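Hypoxanthine-guanine phosphoribosyltransferase (HGPRT) (PDB 5IPF) catalyses the transfer of a phosphoribosyl group from phosphoribosyl pyrophosphate to hypoxanthine or guanine, probably as part of purine salvage in Schistosoma mansoni. Local coordinates at residues L58-M71 against F203-Y216. Residues are numbered along the deposited sequence; the frame is centred on the assembly and turned at random.
Sequences LIPNGMIKDRLEKM and FVGFEVPNRFVVGY. With IMP (inosinic acid), chain E.
Arg67 leaves helix 61-71 with CG anti to its backbone N and bends at chi2 (83°), which swings its guanidinium toward the backbone at Gly205, while Phe206, whose CG stands beside its own N (chi1 -54°), brings its ring up to Arg67 CB. Arg67 NE donates to Gly205 O at 2.8 Å, in the carbonyl plane and on a lone pair, and Arg67 NH2 donates to Val204 O at 3.0 Å, nearly along that C=O axis. Met71 CG lies over one face of the guanidinium. Two successive carbonyls at the break in strand 203-208 are thus gripped by one side chain; Arg67 NH1 turns instead to a weak bond with Tyr43 O of a second subunit.

The Phe206 ring is held between two aliphatic groups: Ile59 CD1 makes a CH-pi contact over one face, 3.8 Å from the centroid, and Arg67 CD lies over the opposite face, toward the rim. Met63 CE adds apolar contact at Phe206 CE2. Here helix 61-81 packs on strand 203-208 of the core parallel sheet of the phosphoribosyltransferase fold. Leu58 and Val213 belong with the small antiparallel sheet, consistent with the hood of this family; Leu58 CD2 touches both Val208 CG1 and Val213 CG1, 3.7 Å from the latter. The backbone of Val213 reads the purine of IMP: Val213 O accepts from IMP N1 at 2.6 Å and Val213 N donates weakly to O6, while the Phe212 ring lies with one face over the base.

At the start of the helix, Ile64 CD1 sits over one face of the Tyr216 ring, 4.1 Å from its centroid. Asn61 ND2 approaches Tyr216 CD1 and CE1, amide and ring planes 71° apart, and Tyr216 OH is hydrogen-bonded to Asp102 on helix 97-112.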
ATOM      1  N   LEU A  58     -11.254  16.796   2.738  1.00 34.75           N
ATOM      2  CA  LEU A  58     -10.249  17.801   2.404  1.00 33.91           C
ATOM      3  C   LEU A  58      -9.011  17.161   1.779  1.00 32.48           C
ATOM      4  O   LEU A  58      -8.630  17.501   0.654  1.00 34.44           O
ATOM      5  CB  LEU A  58      -9.872  18.612   3.648  1.00 34.20           C
ATOM      6  CG  LEU A  58      -9.167  19.933   3.323  1.00 38.85           C
ATOM      7  CD1 LEU A  58     -10.105  20.865   2.566  1.00 35.34           C
ATOM      8  CD2 LEU A  58      -8.627  20.607   4.575  1.00 36.38           C
ATOM      9  N   ILE A  59      -8.374  16.237   2.493  1.00 34.72           N
ATOM     10  CA  ILE A  59      -7.200  15.543   1.970  1.00 31.28           C
ATOM     11  C   ILE A  59      -7.437  14.038   2.035  1.00 30.79           C
ATOM     12  O   ILE A  59      -7.526  13.473   3.135  1.00 31.10           O
ATOM     13  CB  ILE A  59      -5.927  15.930   2.740  1.00 31.56           C
ATOM     14  CG1 ILE A  59      -5.841  17.446   2.912  1.00 32.66           C
ATOM     15  CG2 ILE A  59      -4.695  15.433   2.004  1.00 30.68           C
ATOM     16  CD1 ILE A  59      -4.570  17.911   3.585  1.00 30.25           C
ATOM     17  N   PRO A  60      -7.560  13.356   0.898  1.00 30.83           N
ATOM     18  CA  PRO A  60      -7.684  11.894   0.927  1.00 31.16           C
ATOM     19  C   PRO A  60      -6.421  11.239   1.466  1.00 30.38           C
ATOM     20  O   PRO A  60      -5.323  11.794   1.390  1.00 29.52           O
ATOM     21  CB  PRO A  60      -7.923  11.527  -0.542  1.00 31.54           C
ATOM     22  CG  PRO A  60      -8.486  12.769  -1.151  1.00 36.27           C
ATOM     23  CD  PRO A  60      -7.800  13.904  -0.448  1.00 31.08           C
ATOM     24  N   ASN A  61      -6.598  10.032   2.007  1.00 30.98           N
ATOM     25  CA  ASN A  61      -5.504   9.329   2.675  1.00 31.38           C
ATOM     26  C   ASN A  61      -4.331   9.091   1.725  1.00 29.85           C
ATOM     27  O   ASN A  61      -3.172   9.395   2.049  1.00 42.31           O
ATOM     28  CB  ASN A  61      -6.038   8.012   3.244  1.00 31.85           C
ATOM     29  CG  ASN A  61      -4.972   7.197   3.936  1.00 42.49           C
ATOM     30  OD1 ASN A  61      -4.238   6.448   3.293  1.00 39.78           O
ATOM     31  ND2 ASN A  61      -4.889   7.326   5.255  1.00 49.36           N
ATOM     32  N   GLY A  62      -4.616   8.557   0.535  1.00 30.28           N
ATOM     33  CA  GLY A  62      -3.555   8.278  -0.417  1.00 35.80           C
ATOM     34  C   GLY A  62      -2.783   9.510  -0.837  1.00 29.20           C
ATOM     35  O   GLY A  62      -1.580   9.432  -1.102  1.00 35.19           O
ATOM     36  N   MET A  63      -3.455  10.662  -0.908  1.00 29.11           N
ATOM     37  CA  MET A  63      -2.748  11.906  -1.190  1.00 39.11           C
ATOM     38  C   MET A  63      -1.798  12.264  -0.053  1.00 28.13           C
ATOM     39  O   MET A  63      -0.690  12.765  -0.293  1.00 28.00           O
ATOM     40  CB  MET A  63      -3.750  13.031  -1.437  1.00 41.39           C
ATOM     41  CG  MET A  63      -3.114  14.337  -1.865  1.00 47.60           C
ATOM     42  SD  MET A  63      -4.328  15.619  -2.212  1.00 45.20           S
ATOM     43  CE  MET A  63      -3.253  17.042  -2.370  1.00 61.11           C
ATOM     44  N   ILE A  64      -2.214  12.009   1.191  1.00 28.10           N
ATOM     45  CA  ILE A  64      -1.325  12.211   2.333  1.00 27.87           C
ATOM     46  C   ILE A  64      -0.066  11.375   2.172  1.00 27.73           C
ATOM     47  O   ILE A  64       1.054  11.879   2.305  1.00 38.30           O
ATOM     48  CB  ILE A  64      -2.043  11.876   3.652  1.00 28.29           C
ATOM     49  CG1 ILE A  64      -3.334  12.680   3.793  1.00 28.73           C
ATOM     50  CG2 ILE A  64      -1.115  12.126   4.835  1.00 29.70           C
ATOM     51  CD1 ILE A  64      -4.099  12.365   5.057  1.00 31.02           C
ATOM     52  N   LYS A  65      -0.233  10.079   1.881  1.00 28.01           N
ATOM     53  CA  LYS A  65       0.936   9.209   1.741  1.00 40.86           C
ATOM     54  C   LYS A  65       1.830   9.656   0.584  1.00 37.73           C
ATOM     55  O   LYS A  65       3.064   9.694   0.718  1.00 47.99           O
ATOM     56  CB  LYS A  65       0.485   7.759   1.559  1.00 28.81           C
ATOM     57  CG  LYS A  65      -0.277   7.206   2.757  1.00 29.90           C
ATOM     58  CD  LYS A  65      -0.632   5.738   2.579  1.00 56.72           C
ATOM     59  CE  LYS A  65      -1.338   5.191   3.813  1.00 71.38           C
ATOM     60  NZ  LYS A  65      -1.742   3.766   3.650  1.00 79.92           N
ATOM     61  N   ASP A  66       1.221  10.011  -0.554  1.00 28.31           N
ATOM     62  CA  ASP A  66       1.977  10.561  -1.676  1.00 28.70           C
ATOM     63  C   ASP A  66       2.826  11.751  -1.250  1.00 35.47           C
ATOM     64  O   ASP A  66       3.990  11.869  -1.651  1.00 29.11           O
ATOM     65  CB  ASP A  66       1.026  10.975  -2.802  1.00 39.73           C
ATOM     66  CG  ASP A  66       0.543   9.797  -3.622  1.00 55.56           C
ATOM     67  OD1 ASP A  66       1.277   8.789  -3.709  1.00 54.92           O
ATOM     68  OD2 ASP A  66      -0.567   9.885  -4.186  1.00 68.59           O
ATOM     69  N   ARG A  67       2.257  12.650  -0.441  1.00 29.34           N
ATOM     70  CA  ARG A  67       3.045  13.759   0.087  1.00 28.35           C
ATOM     71  C   ARG A  67       4.171  13.259   0.984  1.00 32.61           C
ATOM     72  O   ARG A  67       5.304  13.757   0.917  1.00 29.89           O
ATOM     73  CB  ARG A  67       2.139  14.720   0.856  1.00 28.19           C
ATOM     74  CG  ARG A  67       2.880  15.849   1.550  1.00 33.22           C
ATOM     75  CD  ARG A  67       3.157  16.995   0.598  1.00 29.48           C
ATOM     76  NE  ARG A  67       3.984  18.026   1.215  1.00 36.55           N
ATOM     77  CZ  ARG A  67       5.210  18.339   0.814  1.00 37.83           C
ATOM     78  NH1 ARG A  67       5.754  17.709  -0.218  1.00 38.94           N
ATOM     79  NH2 ARG A  67       5.888  19.291   1.438  1.00 35.71           N
ATOM     80  N   LEU A  68       3.878  12.263   1.826  1.00 28.07           N
ATOM     81  CA  LEU A  68       4.858  11.789   2.795  1.00 36.27           C
ATOM     82  C   LEU A  68       6.041  11.095   2.141  1.00 40.60           C
ATOM     83  O   LEU A  68       7.085  10.951   2.784  1.00 40.88           O
ATOM     84  CB  LEU A  68       4.199  10.848   3.804  1.00 28.24           C
ATOM     85  CG  LEU A  68       3.157  11.496   4.715  1.00 28.15           C
ATOM     86  CD1 LEU A  68       2.873  10.611   5.915  1.00 28.62           C
ATOM     87  CD2 LEU A  68       3.600  12.883   5.150  1.00 33.51           C
ATOM     88  N   GLU A  69       5.907  10.651   0.889  1.00 29.01           N
ATOM     89  CA  GLU A  69       7.081  10.182   0.157  1.00 30.75           C
ATOM     90  C   GLU A  69       8.114  11.301   0.021  1.00 39.57           C
ATOM     91  O   GLU A  69       9.258  11.184   0.490  1.00 45.24           O
ATOM     92  CB  GLU A  69       6.656   9.649  -1.215  1.00 30.27           C
ATOM     93  CG  GLU A  69       7.721   8.838  -1.942  1.00 37.84           C
ATOM     94  CD  GLU A  69       7.238   8.297  -3.279  1.00 53.42           C
ATOM     95  OE1 GLU A  69       6.019   8.064  -3.426  1.00 61.42           O
ATOM     96  OE2 GLU A  69       8.077   8.109  -4.187  1.00 67.31           O
ATOM     97  N   LYS A  70       7.710  12.414  -0.602  1.00 40.67           N
ATOM     98  CA  LYS A  70       8.620  13.539  -0.796  1.00 43.84           C
ATOM     99  C   LYS A  70       9.089  14.110   0.536  1.00 38.24           C
ATOM    100  O   LYS A  70      10.260  14.486   0.682  1.00 32.97           O
ATOM    101  CB  LYS A  70       7.938  14.623  -1.630  1.00 42.72           C
ATOM    102  CG  LYS A  70       8.896  15.648  -2.207  1.00 47.84           C
ATOM    103  CD  LYS A  70       9.877  14.986  -3.159  1.00 35.03           C
ATOM    104  CE  LYS A  70      10.554  16.004  -4.057  1.00 37.11           C
ATOM    105  NZ  LYS A  70      11.366  15.344  -5.116  1.00 64.90           N
ATOM    106  N   MET A  71       8.191  14.186   1.522  1.00 35.75           N
ATOM    107  CA  MET A  71       8.602  14.637   2.849  1.00 39.74           C
ATOM    108  C   MET A  71       9.702  13.745   3.413  1.00 39.34           C
ATOM    109  O   MET A  71      10.708  14.236   3.939  1.00 46.91           O
ATOM    110  CB  MET A  71       7.404  14.674   3.795  1.00 38.58           C
ATOM    111  CG  MET A  71       6.497  15.875   3.606  1.00 49.55           C
ATOM    112  SD  MET A  71       5.384  16.084   5.008  1.00 50.22           S
ATOM    113  CE  MET A  71       6.562  16.241   6.349  1.00 42.99           C
ATOM    114  N   PHE A 203       9.310  21.117   8.505  1.00 35.57           N
ATOM    115  CA  PHE A 203       8.748  20.244   7.483  1.00 40.08           C
ATOM    116  C   PHE A 203       7.232  20.281   7.597  1.00 41.21           C
ATOM    117  O   PHE A 203       6.673  19.899   8.632  1.00 34.43           O
ATOM    118  CB  PHE A 203       9.268  18.812   7.631  1.00 32.83           C
ATOM    119  CG  PHE A 203      10.766  18.709   7.599  1.00 34.40           C
ATOM    120  CD1 PHE A 203      11.456  18.822   6.402  1.00 34.45           C
ATOM    121  CD2 PHE A 203      11.484  18.500   8.763  1.00 36.19           C
ATOM    122  CE1 PHE A 203      12.837  18.732   6.371  1.00 46.87           C
ATOM    123  CE2 PHE A 203      12.865  18.408   8.738  1.00 37.97           C
ATOM    124  CZ  PHE A 203      13.541  18.524   7.540  1.00 37.96           C
ATOM    125  N   VAL A 204       6.571  20.745   6.539  1.00 31.12           N
ATOM    126  CA  VAL A 204       5.120  20.864   6.502  1.00 32.49           C
ATOM    127  C   VAL A 204       4.591  20.029   5.346  1.00 37.35           C
ATOM    128  O   VAL A 204       5.159  20.040   4.248  1.00 40.68           O
ATOM    129  CB  VAL A 204       4.670  22.333   6.360  1.00 33.99           C
ATOM    130  CG1 VAL A 204       3.155  22.431   6.409  1.00 30.57           C
ATOM    131  CG2 VAL A 204       5.299  23.193   7.447  1.00 46.41           C
ATOM    132  N   GLY A 205       3.505  19.304   5.597  1.00 31.38           N
ATOM    133  CA  GLY A 205       2.849  18.551   4.549  1.00 30.52           C
ATOM    134  C   GLY A 205       1.923  19.417   3.722  1.00 35.50           C
ATOM    135  O   GLY A 205       2.146  19.612   2.523  1.00 35.12           O
ATOM    136  N   PHE A 206       0.885  19.957   4.355  1.00 41.07           N
ATOM    137  CA  PHE A 206      -0.115  20.760   3.670  1.00 35.37           C
ATOM    138  C   PHE A 206      -0.410  22.017   4.474  1.00 37.26           C
ATOM    139  O   PHE A 206      -0.321  22.021   5.705  1.00 43.18           O
ATOM    140  CB  PHE A 206      -1.420  19.975   3.453  1.00 34.35           C
ATOM    141  CG  PHE A 206      -1.231  18.656   2.761  1.00 34.69           C
ATOM    142  CD1 PHE A 206      -0.932  17.514   3.487  1.00 31.43           C
ATOM    143  CD2 PHE A 206      -1.358  18.557   1.387  1.00 37.52           C
ATOM    144  CE1 PHE A 206      -0.758  16.300   2.854  1.00 25.53           C
ATOM    145  CE2 PHE A 206      -1.186  17.346   0.747  1.00 29.66           C
ATOM    146  CZ  PHE A 206      -0.887  16.215   1.482  1.00 31.99           C
ATOM    147  N   GLU A 207      -0.762  23.084   3.760  1.00 36.99           N
ATOM    148  CA  GLU A 207      -1.257  24.318   4.362  1.00 30.76           C
ATOM    149  C   GLU A 207      -2.746  24.412   4.047  1.00 38.51           C
ATOM    150  O   GLU A 207      -3.131  24.570   2.884  1.00 40.49           O
ATOM    151  CB  GLU A 207      -0.494  25.533   3.837  1.00 33.93           C
ATOM    152  CG  GLU A 207      -1.040  26.860   4.333  1.00 49.60           C
ATOM    153  CD  GLU A 207      -0.257  28.044   3.806  1.00 51.25           C
ATOM    154  OE1 GLU A 207       0.975  28.085   4.012  1.00 64.16           O
ATOM    155  OE2 GLU A 207      -0.873  28.930   3.177  1.00 41.18           O
ATOM    156  N   VAL A 208      -3.577  24.310   5.080  1.00 31.46           N
ATOM    157  CA  VAL A 208      -5.023  24.187   4.908  1.00 37.38           C
ATOM    158  C   VAL A 208      -5.718  25.489   5.298  1.00 37.22           C
ATOM    159  O   VAL A 208      -5.164  26.277   6.078  1.00 39.84           O
ATOM    160  CB  VAL A 208      -5.571  23.005   5.725  1.00 31.44           C
ATOM    161  CG1 VAL A 208      -4.978  21.697   5.223  1.00 40.53           C
ATOM    162  CG2 VAL A 208      -5.276  23.202   7.205  1.00 32.27           C
ATOM    163  N   PRO A 209      -6.916  25.760   4.781  1.00 34.52           N
ATOM    164  CA  PRO A 209      -7.654  26.957   5.203  1.00 40.98           C
ATOM    165  C   PRO A 209      -8.022  26.890   6.678  1.00 44.79           C
ATOM    166  O   PRO A 209      -7.883  25.861   7.343  1.00 43.17           O
ATOM    167  CB  PRO A 209      -8.901  26.940   4.314  1.00 42.31           C
ATOM    168  CG  PRO A 209      -8.510  26.115   3.134  1.00 38.76           C
ATOM    169  CD  PRO A 209      -7.584  25.069   3.666  1.00 43.12           C
ATOM    170  N   ASN A 210      -8.515  28.017   7.193  1.00 53.72           N
ATOM    171  CA  ASN A 210      -8.819  28.117   8.617  1.00 41.09           C
ATOM    172  C   ASN A 210     -10.192  27.536   8.938  1.00 50.34           C
ATOM    173  O   ASN A 210     -11.034  28.207   9.546  1.00 62.75           O
ATOM    174  CB  ASN A 210      -8.728  29.572   9.085  1.00 43.49           C
ATOM    175  CG  ASN A 210      -8.677  29.695  10.600  1.00 67.87           C
ATOM    176  OD1 ASN A 210      -8.578  28.696  11.312  1.00 44.60           O
ATOM    177  ND2 ASN A 210      -8.739  30.925  11.096  1.00 71.67           N
ATOM    178  N   ARG A 211     -10.428  26.295   8.531  1.00 45.32           N
ATOM    179  CA  ARG A 211     -11.590  25.530   8.950  1.00 48.06           C
ATOM    180  C   ARG A 211     -11.130  24.358   9.806  1.00 40.31           C
ATOM    181  O   ARG A 211      -9.982  23.913   9.718  1.00 38.60           O
ATOM    182  CB  ARG A 211     -12.391  25.030   7.742  1.00 40.68           C
ATOM    183  N   PHE A 212     -12.031  23.864  10.649  1.00 41.85           N
ATOM    184  CA  PHE A 212     -11.690  22.762  11.539  1.00 41.63           C
ATOM    185  C   PHE A 212     -11.694  21.445  10.769  1.00 60.66           C
ATOM    186  O   PHE A 212     -12.628  21.161  10.013  1.00 65.00           O
ATOM    187  CB  PHE A 212     -12.665  22.700  12.714  1.00 44.36           C
ATOM    188  CG  PHE A 212     -12.118  21.977  13.910  1.00 44.94           C
ATOM    189  CD1 PHE A 212     -11.336  22.644  14.837  1.00 45.96           C
ATOM    190  CD2 PHE A 212     -12.378  20.633  14.103  1.00 50.03           C
ATOM    191  CE1 PHE A 212     -10.824  21.982  15.940  1.00 46.88           C
ATOM    192  CE2 PHE A 212     -11.869  19.965  15.205  1.00 60.13           C
ATOM    193  CZ  PHE A 212     -11.092  20.641  16.124  1.00 46.71           C
ATOM    194  N   VAL A 213     -10.645  20.641  10.960  1.00 45.64           N
ATOM    195  CA  VAL A 213     -10.470  19.394  10.227  1.00 42.72           C
ATOM    196  C   VAL A 213     -10.393  18.229  11.206  1.00 42.89           C
ATOM    197  O   VAL A 213      -9.900  18.366  12.329  1.00 39.77           O
ATOM    198  CB  VAL A 213      -9.217  19.431   9.322  1.00 40.15           C
ATOM    199  CG1 VAL A 213      -9.429  20.391   8.164  1.00 37.94           C
ATOM    200  CG2 VAL A 213      -7.984  19.819  10.128  1.00 34.41           C
ATOM    201  N   VAL A 214     -10.895  17.072  10.767  1.00 45.34           N
ATOM    202  CA  VAL A 214     -10.895  15.841  11.552  1.00 38.23           C
ATOM    203  C   VAL A 214     -10.486  14.685  10.644  1.00 40.99           C
ATOM    204  O   VAL A 214     -10.364  14.839   9.429  1.00 36.63           O
ATOM    205  CB  VAL A 214     -12.270  15.548  12.194  1.00 40.88           C
ATOM    206  CG1 VAL A 214     -12.652  16.640  13.182  1.00 42.74           C
ATOM    207  CG2 VAL A 214     -13.341  15.389  11.122  1.00 41.24           C
ATOM    208  N   GLY A 215     -10.277  13.519  11.251  1.00 44.33           N
ATOM    209  CA  GLY A 215      -9.896  12.319  10.535  1.00 43.14           C
ATOM    210  C   GLY A 215      -8.384  12.146  10.458  1.00 47.43           C
ATOM    211  O   GLY A 215      -7.608  13.095  10.599  1.00 44.65           O
ATOM    212  N   TYR A 216      -7.962  10.898  10.221  1.00 54.81           N
ATOM    213  CA  TYR A 216      -6.540  10.533  10.150  1.00 48.91           C
ATOM    214  C   TYR A 216      -5.817  10.911  11.453  1.00 47.19           C
ATOM    215  O   TYR A 216      -4.856  11.683  11.460  1.00 45.19           O
ATOM    216  CB  TYR A 216      -5.871  11.156   8.915  1.00 40.38           C
ATOM    217  CG  TYR A 216      -4.474  10.647   8.625  1.00 43.94           C
ATOM    218  CD1 TYR A 216      -4.267   9.365   8.131  1.00 41.90           C
ATOM    219  CD2 TYR A 216      -3.361  11.450   8.850  1.00 34.87           C
ATOM    220  CE1 TYR A 216      -2.995   8.893   7.878  1.00 36.58           C
ATOM    221  CE2 TYR A 216      -2.084  10.988   8.601  1.00 43.82           C
ATOM    222  CZ  TYR A 216      -1.907   9.708   8.115  1.00 48.30           C
ATOM    223  OH  TYR A 216      -0.642   9.230   7.858  1.00 37.07           O
TER
HETATM  224  P   IMP E1300      -2.032  25.288  18.566  1.00 71.06           P
HETATM  225  O1P IMP E1300      -0.895  25.282  17.571  1.00 77.94           O
HETATM  226  O2P IMP E1300      -3.310  26.001  18.197  1.00 67.71           O
HETATM  227  O3P IMP E1300      -1.514  25.910  19.841  1.00 90.48           O
HETATM  228  O5' IMP E1300      -2.431  23.771  18.858  1.00 79.15           O
HETATM  229  C5' IMP E1300      -3.797  23.368  18.828  1.00 76.54           C
HETATM  230  C4' IMP E1300      -4.014  21.988  19.403  1.00 68.65           C
HETATM  231  O4' IMP E1300      -5.310  21.509  18.984  1.00 64.09           O
HETATM  232  C3' IMP E1300      -3.028  20.915  18.975  1.00 75.32           C
HETATM  233  O3' IMP E1300      -2.987  19.886  19.963  1.00 82.05           O
HETATM  234  C2' IMP E1300      -3.658  20.366  17.695  1.00 75.28           C
HETATM  235  O2' IMP E1300      -3.363  19.010  17.438  1.00 79.89           O
HETATM  236  C1' IMP E1300      -5.166  20.581  17.919  1.00 65.79           C
HETATM  237  N9  IMP E1300      -5.849  21.140  16.748  1.00 55.39           N
HETATM  238  C8  IMP E1300      -5.679  22.409  16.257  1.00 53.75           C
HETATM  239  N7  IMP E1300      -6.467  22.569  15.174  1.00 52.74           N
HETATM  240  C5  IMP E1300      -7.145  21.420  14.963  1.00 58.66           C
HETATM  241  C6  IMP E1300      -8.075  21.055  13.997  1.00 56.07           C
HETATM  242  O6  IMP E1300      -8.453  21.875  13.160  1.00 51.70           O
HETATM  243  N1  IMP E1300      -8.616  19.786  14.022  1.00 52.90           N
HETATM  244  C2  IMP E1300      -8.232  18.894  15.003  1.00 53.19           C
HETATM  245  N3  IMP E1300      -7.308  19.266  15.959  1.00 53.55           N
HETATM  246  C4  IMP E1300      -6.769  20.511  15.943  1.00 55.45           C